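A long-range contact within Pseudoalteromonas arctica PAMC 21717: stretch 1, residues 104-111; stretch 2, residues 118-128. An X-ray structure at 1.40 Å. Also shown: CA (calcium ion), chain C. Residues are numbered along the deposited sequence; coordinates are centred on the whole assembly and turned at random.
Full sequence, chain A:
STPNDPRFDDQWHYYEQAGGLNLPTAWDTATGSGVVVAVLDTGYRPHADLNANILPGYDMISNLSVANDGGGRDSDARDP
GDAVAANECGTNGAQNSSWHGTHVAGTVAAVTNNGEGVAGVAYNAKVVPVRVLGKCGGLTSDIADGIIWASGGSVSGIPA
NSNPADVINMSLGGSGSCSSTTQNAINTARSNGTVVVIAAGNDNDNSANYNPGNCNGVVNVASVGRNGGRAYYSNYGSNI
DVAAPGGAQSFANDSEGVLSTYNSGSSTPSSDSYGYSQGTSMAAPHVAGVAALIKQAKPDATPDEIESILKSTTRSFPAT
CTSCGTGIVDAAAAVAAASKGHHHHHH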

# COMPACT_ATOMS: atom_id res chain seq x y z
N VAL A 104 6.18 -1.25 -0.52
CA VAL A 104 4.71 -1.42 -0.48
C VAL A 104 4.28 -2.55 -1.37
O VAL A 104 3.45 -3.38 -0.94
CB VAL A 104 4.05 -0.06 -0.88
CG1 VAL A 104 2.57 -0.22 -1.09
CG2 VAL A 104 4.30 0.98 0.17
N ALA A 105 4.77 -2.61 -2.59
CA ALA A 105 4.35 -3.72 -3.45
C ALA A 105 4.70 -5.10 -2.87
O ALA A 105 3.95 -6.04 -3.08
CB ALA A 105 4.92 -3.56 -4.86
N GLY A 106 5.88 -5.18 -2.23
CA GLY A 106 6.24 -6.45 -1.59
C GLY A 106 5.34 -6.86 -0.45
O GLY A 106 5.07 -8.05 -0.27
N THR A 107 4.81 -5.86 0.30
CA THR A 107 3.86 -6.23 1.32
C THR A 107 2.61 -6.79 0.70
O THR A 107 2.02 -7.77 1.18
CB THR A 107 3.51 -5.01 2.25
OG1 THR A 107 4.76 -4.59 2.84
CG2 THR A 107 2.50 -5.33 3.23
N VAL A 108 2.17 -6.20 -0.41
CA VAL A 108 0.98 -6.74 -1.08
C VAL A 108 1.22 -8.14 -1.66
O VAL A 108 0.39 -9.05 -1.43
CB VAL A 108 0.49 -5.83 -2.22
CG1 VAL A 108 -0.70 -6.48 -2.94
CG2 VAL A 108 0.15 -4.43 -1.65
N ALA A 109 2.32 -8.35 -2.34
CA ALA A 109 2.45 -9.55 -3.18
C ALA A 109 3.93 -9.94 -3.46
O ALA A 109 4.20 -10.48 -4.53
CB ALA A 109 1.65 -9.39 -4.44
N ALA A 110 4.83 -9.88 -2.49
CA ALA A 110 6.13 -10.52 -2.65
C ALA A 110 5.87 -11.99 -2.97
O ALA A 110 4.97 -12.65 -2.50
CB ALA A 110 6.99 -10.43 -1.43
N VAL A 111 6.83 -12.51 -3.79
CA VAL A 111 6.80 -13.92 -4.18
C VAL A 111 7.06 -14.78 -2.98
O VAL A 111 8.04 -14.55 -2.27
CB VAL A 111 7.79 -14.16 -5.29
CG1 VAL A 111 7.75 -15.70 -5.63
CG2 VAL A 111 7.57 -13.34 -6.55
N VAL A 118 11.27 -12.70 1.63
CA VAL A 118 10.04 -12.45 2.36
C VAL A 118 8.80 -13.07 1.80
O VAL A 118 8.87 -13.67 0.66
CB VAL A 118 9.85 -10.89 2.54
CG1 VAL A 118 10.95 -10.26 3.36
CG2 VAL A 118 9.75 -10.24 1.19
N ALA A 119 7.67 -12.92 2.50
CA ALA A 119 6.39 -13.25 1.99
C ALA A 119 5.54 -12.00 1.76
O ALA A 119 5.88 -10.92 2.25
CB ALA A 119 5.69 -14.22 2.94
N GLY A 120 4.49 -12.18 0.98
CA GLY A 120 3.52 -11.12 0.71
C GLY A 120 2.19 -11.50 1.28
O GLY A 120 1.84 -12.67 1.48
N VAL A 121 1.31 -10.51 1.56
CA VAL A 121 0.00 -10.78 2.15
C VAL A 121 -0.89 -11.51 1.19
O VAL A 121 -1.58 -12.46 1.58
CB VAL A 121 -0.62 -9.43 2.58
CG1 VAL A 121 -2.05 -9.63 3.04
CG2 VAL A 121 0.21 -8.80 3.69
N ALA A 122 -0.97 -11.04 -0.05
CA ALA A 122 -1.79 -11.64 -1.10
C ALA A 122 -0.84 -12.17 -2.15
O ALA A 122 -0.80 -11.70 -3.28
CB ALA A 122 -2.80 -10.69 -1.66
N TYR A 123 -0.09 -13.24 -1.80
CA TYR A 123 1.07 -13.65 -2.55
C TYR A 123 0.74 -14.35 -3.88
O TYR A 123 1.69 -14.50 -4.70
CB TYR A 123 2.03 -14.45 -1.71
CG TYR A 123 1.47 -15.68 -1.08
CD1 TYR A 123 1.29 -16.87 -1.81
CD2 TYR A 123 1.18 -15.74 0.23
CE1 TYR A 123 0.87 -18.05 -1.20
CE2 TYR A 123 0.73 -16.88 0.85
CZ TYR A 123 0.63 -18.02 0.12
OH TYR A 123 0.27 -19.21 0.79
N ASN A 124 -0.50 -14.71 -4.11
CA ASN A 124 -0.90 -15.22 -5.47
C ASN A 124 -1.69 -14.21 -6.26
O ASN A 124 -2.10 -14.49 -7.36
CB ASN A 124 -1.65 -16.54 -5.34
CG ASN A 124 -0.75 -17.71 -5.05
OD1 ASN A 124 0.39 -17.77 -5.45
ND2 ASN A 124 -1.24 -18.58 -4.19
N ALA A 125 -1.82 -12.95 -5.73
CA ALA A 125 -2.32 -11.85 -6.53
C ALA A 125 -1.23 -11.37 -7.43
O ALA A 125 -0.07 -11.76 -7.34
CB ALA A 125 -2.84 -10.74 -5.62
N LYS A 126 -1.54 -10.39 -8.27
CA LYS A 126 -0.58 -9.68 -9.07
C LYS A 126 -0.71 -8.18 -8.85
O LYS A 126 -1.86 -7.69 -8.55
CB LYS A 126 -0.77 -9.94 -10.55
CG LYS A 126 -0.63 -11.37 -10.92
CD LYS A 126 0.79 -11.83 -10.85
CE LYS A 126 1.06 -13.02 -11.85
NZ LYS A 126 0.41 -14.22 -11.36
N VAL A 127 0.40 -7.47 -8.94
CA VAL A 127 0.44 -6.02 -8.73
C VAL A 127 0.64 -5.30 -10.04
O VAL A 127 1.56 -5.63 -10.82
CB VAL A 127 1.52 -5.64 -7.77
CG1 VAL A 127 1.85 -4.13 -7.76
CG2 VAL A 127 1.17 -6.07 -6.37
N VAL A 128 -0.21 -4.29 -10.25
CA VAL A 128 -0.01 -3.31 -11.36
C VAL A 128 0.63 -2.11 -10.74
O VAL A 128 0.01 -1.41 -9.90
CB VAL A 128 -1.32 -2.95 -12.05
CG1 VAL A 128 -1.20 -1.80 -13.00
CG2 VAL A 128 -1.88 -4.16 -12.75
CA CA C . 9.99 -14.82 -1.07
O HOH W 1 7.05 -8.20 2.10

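Val127, Ala110 and Ala109 have the largest areas covered by the opposing stretch, 64, 59 and 55 Å², with Val108 level with Ala109; together they organise a contact that buries 516 Å² over both sides.

Val127 lies in the strand of stretch 2, which runs at 150° to the helix of stretch 1, with the axes 8.6 Å apart at closest approach. Its CA-to-CB bond points toward the helix, and with chi1 at 166° (t) its two methyls reach three residues there. Val127 CG2 packs 3.9 Å from Val108 CG1 and also 3.9 Å from Ala109 CB, while Val127 CG1 lies 4.3 Å from Ala105 CB. These are van der Waals distances between carbons, and all four residues are buried, so the evidence is for apolar packing alone.

Ala109 has phi/psi of -157/42, which departs from the values near -65/-40 of the residues before it, yet Ala109 N still donates to Ala105 O at 2.9 Å. Besides meeting Val127, its methyl approaches the turn that runs from Ala122 to Ala125: Ala109 CB is 3.6 Å from Ala122 O and 4.1 Å from Ala125 O. The turn is type I and is closed by Ala125 N donating to Ala122 O at 2.9 Å.

Just before Ala109, two helix carbonyls are directed at backbone amides of stretch 2. Val121 N donates to Thr107 O at 2.9 Å with a nearly linear N-H...O angle of 174°, and Ala122 N donates to Val108 O at 2.8 Å and 154°. Val121 N also comes within 3.5 Å of Val108 O, but the angle is too poor for a hydrogen bond.

Ala110 points its CB toward stretch 2, where it lies 3.8 Å from Val118 CG2 and 3.8 Å from Ala119 C. Ala110 CA is 4.3 Å from Gly120 CA. This approach leaves no room for a side chain on the glycine: an ideal CB on Gly120 would fall 2.4 Å from Ala110 N and 2.9 Å from Ala109 C. Nearby, water 1 bridges the two stretches by donating to Ala119 O at 3.0 Å and, weakly, to Gly106 O at 3.1 Å.

Beyond Ala110, calcium joins the stretches. Val111 O binds the ion at 2.3 Å and Val118 O at 2.4 Å, with five further ligands elsewhere in the structure. Shared coordination accounts for the 3.2 Å separation of Val111 O and Val118 O, two acceptors that cannot hydrogen-bond each other.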